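Local coordinates for uncharacterized protein (Bombyx mori, PDB 5AZ0) that probably catalyses the nicotinamide-dependent reduction of aldehydes and ketones, as an aldo-keto reductase built on a TIM barrel, at residues Ala57-Ile62 with Gln86-Glu91; Trp106-Arg111 with Arg342-Gly347; Gly252-Lys257 with Asp297-Thr302. All coordinates share one frame; numbering follows the deposited sequence.

Contact 1: Ala57-Ile62 with Gln86-Glu91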
loop_
_atom_site.group_PDB
_atom_site.type_symbol
_atom_site.label_atom_id
_atom_site.label_comp_id
_atom_site.label_asym_id
_atom_site.label_seq_id
_atom_site.Cartn_x
_atom_site.Cartn_y
_atom_site.Cartn_z
ATOM N N ALA A 57 5.615 12.194 -12.902
ATOM C CA ALA A 57 5.150 10.815 -13.316
ATOM C C ALA A 57 3.694 10.526 -12.854
ATOM O O ALA A 57 2.914 9.864 -13.565
ATOM C CB ALA A 57 6.146 9.753 -12.866
ATOM N N LEU A 58 3.262 11.188 -11.762
ATOM C CA LEU A 58 1.808 11.118 -11.363
ATOM C C LEU A 58 0.870 11.722 -12.386
ATOM O O LEU A 58 -0.192 11.125 -12.792
ATOM C CB LEU A 58 1.571 11.702 -9.953
ATOM C CG LEU A 58 0.124 11.765 -9.405
ATOM C CD1 LEU A 58 -0.616 10.442 -9.473
ATOM C CD2 LEU A 58 0.213 12.265 -7.982
ATOM N N SER A 59 1.276 12.893 -12.882
ATOM C CA SER A 59 0.465 13.588 -13.879
ATOM C C SER A 59 0.350 12.753 -15.102
ATOM O O SER A 59 -0.744 12.531 -15.673
ATOM C CB SER A 59 1.108 15.001 -14.224
ATOM O OG SER A 59 0.357 15.594 -15.286
ATOM N N TYR A 60 1.492 12.237 -15.542
ATOM C CA TYR A 60 1.513 11.270 -16.668
ATOM C C TYR A 60 0.604 10.046 -16.366
ATOM O O TYR A 60 -0.272 9.632 -17.186
ATOM C CB TYR A 60 3.019 10.859 -16.943
ATOM C CG TYR A 60 3.167 9.784 -17.997
ATOM C CD1 TYR A 60 3.023 10.072 -19.376
ATOM C CD2 TYR A 60 3.371 8.431 -17.633
ATOM C CE1 TYR A 60 3.127 9.054 -20.338
ATOM C CE2 TYR A 60 3.462 7.425 -18.589
ATOM C CZ TYR A 60 3.349 7.716 -19.934
ATOM O OH TYR A 60 3.486 6.660 -20.838
ATOM N N ALA A 61 0.767 9.480 -15.149
ATOM C CA ALA A 61 -0.066 8.258 -14.765
ATOM C C ALA A 61 -1.496 8.539 -14.920
ATOM O O ALA A 61 -2.246 7.760 -15.549
ATOM C CB ALA A 61 0.234 7.817 -13.344
ATOM N N ILE A 62 -1.920 9.705 -14.412
ATOM C CA ILE A 62 -3.341 10.059 -14.589
ATOM C C ILE A 62 -3.741 10.248 -16.077
ATOM O O ILE A 62 -4.834 9.835 -16.498
ATOM C CB ILE A 62 -3.678 11.300 -13.714
ATOM C CG1 ILE A 62 -3.541 10.935 -12.216
ATOM C CG2 ILE A 62 -5.078 11.791 -13.977
ATOM C CD1 ILE A 62 -3.411 12.090 -11.237
ATOM N N GLN A 86 -5.698 18.391 -8.183
ATOM C CA GLN A 86 -6.506 19.563 -8.523
ATOM C C GLN A 86 -6.185 20.040 -9.976
ATOM O O GLN A 86 -7.096 20.383 -10.749
ATOM C CB GLN A 86 -6.296 20.678 -7.512
ATOM C CG GLN A 86 -7.247 21.869 -7.707
ATOM C CD GLN A 86 -8.702 21.484 -7.672
ATOM O OE1 GLN A 86 -9.169 20.944 -6.692
ATOM N NE2 GLN A 86 -9.419 21.736 -8.746
ATOM N N GLU A 87 -4.912 20.004 -10.327
ATOM C CA GLU A 87 -4.475 20.330 -11.710
ATOM C C GLU A 87 -5.120 19.451 -12.736
ATOM O O GLU A 87 -5.598 19.980 -13.746
ATOM C CB GLU A 87 -2.988 20.255 -11.867
ATOM C CG GLU A 87 -2.325 21.442 -11.196
ATOM C CD GLU A 87 -0.806 21.300 -10.989
ATOM O OE1 GLU A 87 -0.187 20.258 -11.349
ATOM O OE2 GLU A 87 -0.227 22.260 -10.439
ATOM N N LYS A 88 -5.219 18.133 -12.458
ATOM C CA LYS A 88 -5.714 17.217 -13.470
ATOM C C LYS A 88 -7.203 17.374 -13.601
ATOM O O LYS A 88 -7.791 17.160 -14.690
ATOM C CB LYS A 88 -5.370 15.762 -13.153
ATOM C CG LYS A 88 -3.888 15.541 -12.892
ATOM C CD LYS A 88 -2.961 15.978 -14.008
ATOM C CE LYS A 88 -3.315 15.404 -15.367
ATOM N NZ LYS A 88 -2.137 15.544 -16.319
ATOM N N ILE A 89 -7.827 17.691 -12.470
ATOM C CA ILE A 89 -9.244 17.996 -12.474
ATOM C C ILE A 89 -9.524 19.303 -13.269
ATOM O O ILE A 89 -10.510 19.362 -14.008
ATOM C CB ILE A 89 -9.805 18.124 -11.050
ATOM C CG1 ILE A 89 -9.874 16.719 -10.394
ATOM C CG2 ILE A 89 -11.193 18.797 -11.082
ATOM C CD1 ILE A 89 -10.299 16.663 -8.936
ATOM N N ASN A 90 -8.690 20.325 -13.068
ATOM C CA ASN A 90 -8.845 21.619 -13.757
ATOM C C ASN A 90 -8.642 21.417 -15.264
ATOM O O ASN A 90 -9.428 21.899 -16.029
ATOM C CB ASN A 90 -7.831 22.644 -13.222
ATOM C CG ASN A 90 -8.201 23.177 -11.848
ATOM O OD1 ASN A 90 -9.308 22.971 -11.340
ATOM N ND2 ASN A 90 -7.251 23.813 -11.220
ATOM N N GLU A 91 -7.648 20.624 -15.650
ATOM C CA GLU A 91 -7.411 20.252 -17.053
ATOM C C GLU A 91 -8.551 19.459 -17.680
ATOM O O GLU A 91 -8.583 19.285 -18.882
ATOM C CB GLU A 91 -6.111 19.460 -17.207
ATOM C CG GLU A 91 -4.839 20.211 -16.809
ATOM C CD GLU A 91 -3.635 19.280 -16.650
ATOM O OE1 GLU A 91 -3.693 18.159 -17.221
ATOM O OE2 GLU A 91 -2.647 19.655 -15.974
#

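Contact 2: Trp106-Arg111 with Arg342-Gly347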
loop_
_atom_site.group_PDB
_atom_site.type_symbol
_atom_site.label_atom_id
_atom_site.label_comp_id
_atom_site.label_asym_id
_atom_site.label_seq_id
_atom_site.Cartn_x
_atom_site.Cartn_y
_atom_site.Cartn_z
ATOM N N TRP A 106 -0.820 7.526 11.198
ATOM C CA TRP A 106 0.374 6.981 11.800
ATOM C C TRP A 106 0.229 6.669 13.285
ATOM O O TRP A 106 -0.850 6.913 13.913
ATOM C CB TRP A 106 1.519 7.987 11.531
ATOM C CG TRP A 106 2.963 7.506 11.646
ATOM C CD1 TRP A 106 3.875 7.921 12.587
ATOM C CD2 TRP A 106 3.671 6.602 10.784
ATOM N NE1 TRP A 106 5.094 7.315 12.378
ATOM C CE2 TRP A 106 5.022 6.516 11.281
ATOM C CE3 TRP A 106 3.320 5.848 9.678
ATOM C CZ2 TRP A 106 5.986 5.712 10.693
ATOM C CZ3 TRP A 106 4.274 5.046 9.063
ATOM C CH2 TRP A 106 5.608 4.975 9.569
ATOM N N GLN A 107 1.333 6.169 13.879
ATOM C CA GLN A 107 1.343 5.427 15.177
ATOM C C GLN A 107 1.051 6.271 16.356
ATOM O O GLN A 107 0.513 5.767 17.375
ATOM C CB GLN A 107 2.691 4.711 15.422
ATOM C CG GLN A 107 2.871 3.439 14.596
ATOM C CD GLN A 107 2.999 3.653 13.099
ATOM O OE1 GLN A 107 1.998 3.727 12.406
ATOM N NE2 GLN A 107 4.203 3.662 12.583
ATOM N N HIS A 108 1.280 7.586 16.210
ATOM C CA HIS A 108 0.916 8.510 17.318
ATOM C C HIS A 108 -0.472 9.032 17.340
ATOM O O HIS A 108 -0.840 9.782 18.267
ATOM C CB HIS A 108 1.943 9.629 17.474
ATOM C CG HIS A 108 2.078 10.527 16.297
ATOM N ND1 HIS A 108 2.536 10.093 15.086
ATOM C CD2 HIS A 108 1.905 11.870 16.174
ATOM C CE1 HIS A 108 2.627 11.122 14.254
ATOM N NE2 HIS A 108 2.275 12.209 14.901
ATOM N N TYR A 109 -1.321 8.565 16.418
ATOM C CA TYR A 109 -2.721 9.057 16.411
ATOM C C TYR A 109 -3.658 7.872 16.634
ATOM O O TYR A 109 -4.610 7.642 15.849
ATOM C CB TYR A 109 -2.942 9.836 15.042
ATOM C CG TYR A 109 -2.338 11.212 15.043
ATOM C CD1 TYR A 109 -2.933 12.226 15.748
ATOM C CD2 TYR A 109 -1.159 11.517 14.393
ATOM C CE1 TYR A 109 -2.369 13.482 15.840
ATOM C CE2 TYR A 109 -0.597 12.829 14.451
ATOM C CZ TYR A 109 -1.197 13.777 15.178
ATOM O OH TYR A 109 -0.707 15.070 15.253
ATOM N N HIS A 110 -3.395 7.041 17.663
ATOM C CA HIS A 110 -4.178 5.760 17.836
ATOM C C HIS A 110 -5.230 5.856 18.824
ATOM O O HIS A 110 -6.079 4.937 18.951
ATOM C CB HIS A 110 -3.317 4.535 18.104
ATOM C CG HIS A 110 -2.759 3.904 16.881
ATOM N ND1 HIS A 110 -2.714 2.552 16.738
ATOM C CD2 HIS A 110 -2.228 4.424 15.744
ATOM C CE1 HIS A 110 -2.194 2.241 15.560
ATOM N NE2 HIS A 110 -1.841 3.363 14.947
ATOM N N ARG A 111 -5.316 6.965 19.513
ATOM C CA ARG A 111 -6.563 7.130 20.303
ATOM C C ARG A 111 -7.734 7.352 19.343
ATOM O O ARG A 111 -7.549 8.026 18.328
ATOM C CB ARG A 111 -6.464 8.329 21.245
ATOM C CG ARG A 111 -5.422 8.204 22.379
ATOM C CD ARG A 111 -5.072 9.580 22.953
ATOM N NE ARG A 111 -3.909 9.480 23.841
ATOM C CZ ARG A 111 -2.645 9.443 23.453
ATOM N NH1 ARG A 111 -2.294 9.506 22.193
ATOM N NH2 ARG A 111 -1.696 9.329 24.339
ATOM N N ARG A 342 9.248 9.104 13.414
ATOM C CA ARG A 342 8.480 9.625 14.552
ATOM C C ARG A 342 8.004 11.103 14.444
ATOM O O ARG A 342 6.955 11.435 14.964
ATOM C CB ARG A 342 9.322 9.496 15.830
ATOM C CG ARG A 342 9.418 8.108 16.423
ATOM C CD ARG A 342 10.279 8.043 17.716
ATOM N NE ARG A 342 11.681 8.479 17.608
ATOM C CZ ARG A 342 12.211 9.661 18.010
ATOM N NH1 ARG A 342 11.491 10.652 18.556
ATOM N NH2 ARG A 342 13.523 9.880 17.837
ATOM N N LYS A 343 8.830 11.985 13.869
ATOM C CA LYS A 343 8.607 13.450 13.846
ATOM C C LYS A 343 9.040 13.941 12.497
ATOM O O LYS A 343 10.129 13.637 12.060
ATOM C CB LYS A 343 9.445 14.180 14.902
ATOM C CG LYS A 343 8.977 13.935 16.327
ATOM C CD LYS A 343 9.941 14.501 17.401
ATOM C CE LYS A 343 9.148 14.753 18.674
ATOM N NZ LYS A 343 9.937 14.796 19.909
ATOM N N TRP A 344 8.178 14.698 11.825
ATOM C CA TRP A 344 8.502 15.241 10.500
ATOM C C TRP A 344 7.534 16.420 10.167
ATOM O O TRP A 344 6.473 16.565 10.811
ATOM C CB TRP A 344 8.422 14.121 9.425
ATOM C CG TRP A 344 6.954 13.610 9.194
ATOM C CD1 TRP A 344 6.066 14.044 8.242
ATOM C CD2 TRP A 344 6.254 12.616 9.963
ATOM N NE1 TRP A 344 4.870 13.386 8.367
ATOM C CE2 TRP A 344 4.950 12.514 9.423
ATOM C CE3 TRP A 344 6.608 11.795 11.037
ATOM C CZ2 TRP A 344 4.005 11.632 9.919
ATOM C CZ3 TRP A 344 5.657 10.934 11.548
ATOM C CH2 TRP A 344 4.352 10.864 10.977
ATOM N N LYS A 345 7.881 17.193 9.133
ATOM C CA LYS A 345 7.006 18.219 8.559
ATOM C C LYS A 345 6.500 17.778 7.159
ATOM O O LYS A 345 7.194 17.036 6.453
ATOM C CB LYS A 345 7.733 19.612 8.519
ATOM C CG LYS A 345 8.480 19.978 7.213
ATOM C CD LYS A 345 8.731 21.488 7.051
ATOM C CE LYS A 345 9.120 21.876 5.617
ATOM N NZ LYS A 345 7.967 21.844 4.663
ATOM N N ASN A 346 5.342 18.311 6.739
ATOM C CA ASN A 346 4.745 18.027 5.381
ATOM C C ASN A 346 4.742 19.205 4.356
ATOM O O ASN A 346 4.396 20.326 4.720
ATOM C CB ASN A 346 3.304 17.494 5.570
ATOM C CG ASN A 346 3.221 16.497 6.702
ATOM O OD1 ASN A 346 3.392 15.306 6.467
ATOM N ND2 ASN A 346 3.011 16.967 7.943
ATOM N N GLY A 347 5.068 18.929 3.082
ATOM C CA GLY A 347 5.271 19.996 2.073
ATOM C C GLY A 347 6.658 20.632 2.169
ATOM O O GLY A 347 6.975 21.583 1.446
#

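Contact 3: Gly252-Lys257 with Asp297-Thr302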
loop_
_atom_site.group_PDB
_atom_site.type_symbol
_atom_site.label_atom_id
_atom_site.label_comp_id
_atom_site.label_asym_id
_atom_site.label_seq_id
_atom_site.Cartn_x
_atom_site.Cartn_y
_atom_site.Cartn_z
ATOM N N GLY A 252 8.554 -14.393 -19.238
ATOM C CA GLY A 252 8.481 -13.151 -20.047
ATOM C C GLY A 252 8.261 -13.388 -21.545
ATOM O O GLY A 252 7.181 -13.056 -22.116
ATOM N N ARG A 253 9.247 -14.034 -22.174
ATOM C CA ARG A 253 9.179 -14.282 -23.638
ATOM C C ARG A 253 7.933 -15.065 -23.979
ATOM O O ARG A 253 7.275 -14.814 -24.984
ATOM C CB ARG A 253 10.417 -15.006 -24.173
ATOM C CG ARG A 253 11.709 -14.195 -24.111
ATOM C CD ARG A 253 12.866 -15.006 -24.719
ATOM N NE ARG A 253 13.242 -16.154 -23.871
ATOM C CZ ARG A 253 14.227 -16.175 -22.951
ATOM N NH1 ARG A 253 15.020 -15.115 -22.725
ATOM N NH2 ARG A 253 14.438 -17.293 -22.243
ATOM N N LYS A 254 7.554 -16.007 -23.145
ATOM C CA LYS A 254 6.351 -16.746 -23.470
ATOM C C LYS A 254 5.102 -15.897 -23.664
ATOM O O LYS A 254 4.335 -16.134 -24.574
ATOM C CB LYS A 254 6.126 -17.832 -22.430
ATOM C CG LYS A 254 4.898 -18.654 -22.649
ATOM C CD LYS A 254 4.833 -19.753 -21.595
ATOM C CE LYS A 254 3.475 -20.418 -21.677
ATOM N NZ LYS A 254 3.379 -21.472 -20.643
ATOM N N TYR A 255 4.865 -14.912 -22.808
ATOM C CA TYR A 255 3.609 -14.113 -22.913
ATOM C C TYR A 255 3.870 -12.703 -23.428
ATOM O O TYR A 255 2.932 -11.931 -23.627
ATOM C CB TYR A 255 2.887 -14.039 -21.576
ATOM C CG TYR A 255 2.579 -15.360 -20.928
ATOM C CD1 TYR A 255 1.430 -16.055 -21.216
ATOM C CD2 TYR A 255 3.453 -15.897 -20.018
ATOM C CE1 TYR A 255 1.140 -17.273 -20.581
ATOM C CE2 TYR A 255 3.205 -17.101 -19.390
ATOM C CZ TYR A 255 2.041 -17.784 -19.654
ATOM O OH TYR A 255 1.830 -18.965 -18.950
ATOM N N GLY A 256 5.133 -12.370 -23.637
ATOM C CA GLY A 256 5.485 -11.153 -24.355
ATOM C C GLY A 256 5.547 -9.984 -23.415
ATOM O O GLY A 256 5.034 -8.930 -23.715
ATOM N N LYS A 257 6.212 -10.183 -22.279
ATOM C CA LYS A 257 6.178 -9.247 -21.179
ATOM C C LYS A 257 7.518 -9.177 -20.565
ATOM O O LYS A 257 8.276 -10.130 -20.611
ATOM C CB LYS A 257 5.177 -9.736 -20.095
ATOM C CG LYS A 257 3.708 -9.750 -20.493
ATOM C CD LYS A 257 3.154 -8.342 -20.829
ATOM C CE LYS A 257 1.768 -8.493 -21.460
ATOM N NZ LYS A 257 0.900 -7.293 -21.515
ATOM N N ASP A 297 -0.902 -22.877 -15.474
ATOM C CA ASP A 297 -0.650 -23.627 -14.268
ATOM C C ASP A 297 0.823 -23.842 -14.097
ATOM O O ASP A 297 1.321 -23.743 -13.002
ATOM C CB ASP A 297 -1.356 -24.981 -14.288
ATOM C CG ASP A 297 -2.880 -24.869 -14.273
ATOM O OD1 ASP A 297 -3.417 -23.906 -13.691
ATOM O OD2 ASP A 297 -3.553 -25.769 -14.841
ATOM N N GLU A 298 1.529 -24.131 -15.178
ATOM C CA GLU A 298 2.996 -24.384 -15.114
ATOM C C GLU A 298 3.781 -23.170 -14.640
ATOM O O GLU A 298 4.687 -23.273 -13.774
ATOM C CB GLU A 298 3.512 -24.830 -16.497
ATOM C CG GLU A 298 4.974 -25.278 -16.532
ATOM C CD GLU A 298 5.550 -25.400 -17.958
ATOM O OE1 GLU A 298 4.792 -25.744 -18.895
ATOM O OE2 GLU A 298 6.765 -25.147 -18.129
ATOM N N ASP A 299 3.460 -22.004 -15.199
ATOM C CA ASP A 299 4.202 -20.780 -14.848
ATOM C C ASP A 299 3.844 -20.221 -13.427
ATOM O O ASP A 299 4.703 -19.727 -12.733
ATOM C CB ASP A 299 4.047 -19.741 -15.943
ATOM C CG ASP A 299 4.539 -20.253 -17.316
ATOM O OD1 ASP A 299 5.642 -20.864 -17.399
ATOM O OD2 ASP A 299 3.786 -20.050 -18.293
ATOM N N VAL A 300 2.612 -20.426 -13.016
ATOM C CA VAL A 300 2.148 -20.138 -11.661
ATOM C C VAL A 300 2.935 -21.033 -10.735
ATOM O O VAL A 300 3.490 -20.569 -9.773
ATOM C CB VAL A 300 0.613 -20.363 -11.495
ATOM C CG1 VAL A 300 0.178 -20.384 -10.036
ATOM C CG2 VAL A 300 -0.174 -19.275 -12.208
ATOM N N ALA A 301 3.037 -22.316 -11.039
ATOM C CA ALA A 301 3.831 -23.199 -10.138
ATOM C C ALA A 301 5.285 -22.773 -10.050
ATOM O O ALA A 301 5.875 -22.729 -8.970
ATOM C CB ALA A 301 3.705 -24.667 -10.534
ATOM N N THR A 302 5.866 -22.380 -11.161
ATOM C CA THR A 302 7.252 -21.866 -11.138
ATOM C C THR A 302 7.401 -20.619 -10.257
ATOM O O THR A 302 8.357 -20.492 -9.391
ATOM C CB THR A 302 7.743 -21.546 -12.597
ATOM O OG1 THR A 302 7.616 -22.710 -13.457
ATOM C CG2 THR A 302 9.148 -21.089 -12.613
#

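Contact 1: Ala57-Ile62 with Gln86-Glu91
Segments 57-62 and 86-91, on the successive outer helices 51-64 and 78-90, come closest at Ser59 and Lys88, whose CA atoms are 7.2 Å apart. In the (beta/alpha)8 barrel of the aldo-keto reductases these helices are neighbours on the wall, linked in the chain through strand 68-70, and between these segments almost everything that spans the gap belongs to one lysine. Lys88 sets CG beside its backbone N and then bends twice (chi2 -57°, chi3 -53°), folding its chain toward Ser59. The inner part of the chain is apolar and packs as such: CG lies 3.9 Å from Ile62 CD1, and CB and CG both rest near the CG2 branch of the isoleucine, a beta-branched residue that offers methyls on two sides. NZ forms a salt bridge with Asp63, its strongest partner, and a weaker one with Glu91 OE1, three residues further along its own segment, so two carboxylates share the ammonium group, which would probably keep it charged. Cut back to an alanine, this position is likely to leave Asp63 and Glu91 without their shared counter-charge and to open a gap against Ile62. Small and polar, Ser59 suits a place so near the ammonium: its OG, turned anti to the backbone N (chi1 175°), accepts a hydrogen bond from Lys88 NZ at 2.7 Å, while its carbonyl O takes a weak one from NZ at 3.4 Å.

Contact 2: Trp106-Arg111 with Arg342-Gly347
Trp106, His108 and Trp344 form an aromatic cluster that fastens the C-terminal tail to the loop following barrel strand 100-105. That loop leaves the C-terminal end of its strand, the side of the barrel where aldo-keto reductases carry their active site and where their C-terminal segments commonly fold over the mouth. The central pair is T-shaped: the six-membered ring of Trp344 presents its edge to the five-membered ring of Trp106, with planes at 85° and centroids 4.9 Å apart. Trp344 CH2 is the leading atom, 3.4 Å from Trp106 CD1. Gln107 NE2 stands 3.2 Å above the opposite face of Trp106, so the indole is clamped between an aromatic edge and an amide. Trp106 NE1 donates to the carbonyl O of Met341, which fixes the ring's rotation and ties it again to the tail. His108 adds a third ring, its CE1 3.7 Å from Trp344 CH2. With CG set between the backbone N and the carbonyl carbon (chi1 68°), Trp344 swings its indole toward the loop; its NE1 bonds weakly to Asn346 OD1, and Arg76 makes a cation-pi contact with the ring. Tryptophan serves both positions because it joins a broad apolar surface to one N-H, and the pairing implies attachment by ring shape and, probably, the quadrupole attraction of an edge for a face, with no hydrogen bond between the two segments.

Contact 3: Gly252-Lys257 with Asp297-Thr302
Lys254 and Tyr255 approach Asp299 from the opposite direction and converge on a single atom, OD2. The lysine, extended along its whole length, brings NZ to 2.8 Å from OD2 in a salt bridge that meets the carboxylate on its syn side, 21° out of its plane. The tyrosine ring stands nearly perpendicular to the carboxylate, with the planes 85° apart, and OD2 lies at the ring edge. Tyr255 OH donates to OD2 too, although the modelled 2.3 Å is so short that the exact separation is doubtful. The two donors are neighbours, for Lys254 CG lies over one face of the tyrosine ring, 4.0 Å above its plane and offset toward the rim. These groups bridge a wide gap: between segments 252-257 and 297-302 the nearest CA atoms, those of Lys254 and Asp299, are 9.8 Å apart. Long side chains therefore suit the first helix, and a short acid suits the second. Both helices, 246-255 and 297-304, are additions to the TIM barrel, like the two extra helices usual in aldo-keto reductases, one before the seventh barrel helix and the other after the eighth. Asp296 strengthens the link: its OD2 is the strongest partner of Lys254, in a salt bridge, its backbone N donates to Tyr255 OH, and its OD1 accepts from Asp299 N. Beyond Tyr255 the chain turns at Gly256, whose positive phi glycine adopts easily.

In the fold
The three contacts touch nowhere. Contact 1 is buried and binds two successive helices of the barrel wall, mixing apolar packing with an ammonium held by serine and acids. Contact 3 also joins helices, but these are additions outside the barrel; it is only partly buried, its centre about 26 Å from the centre of the chain, and it relies on polar side chains spanning a wider gap. Contact 2 involves no regular helix or strand: a barrel-end loop meets the C-terminal tail through aromatic rings. It lies about 42 Å, centre to centre, from contact 3, across the chain's centre, and joins parts of the chain far more distant in sequence than either helix pair.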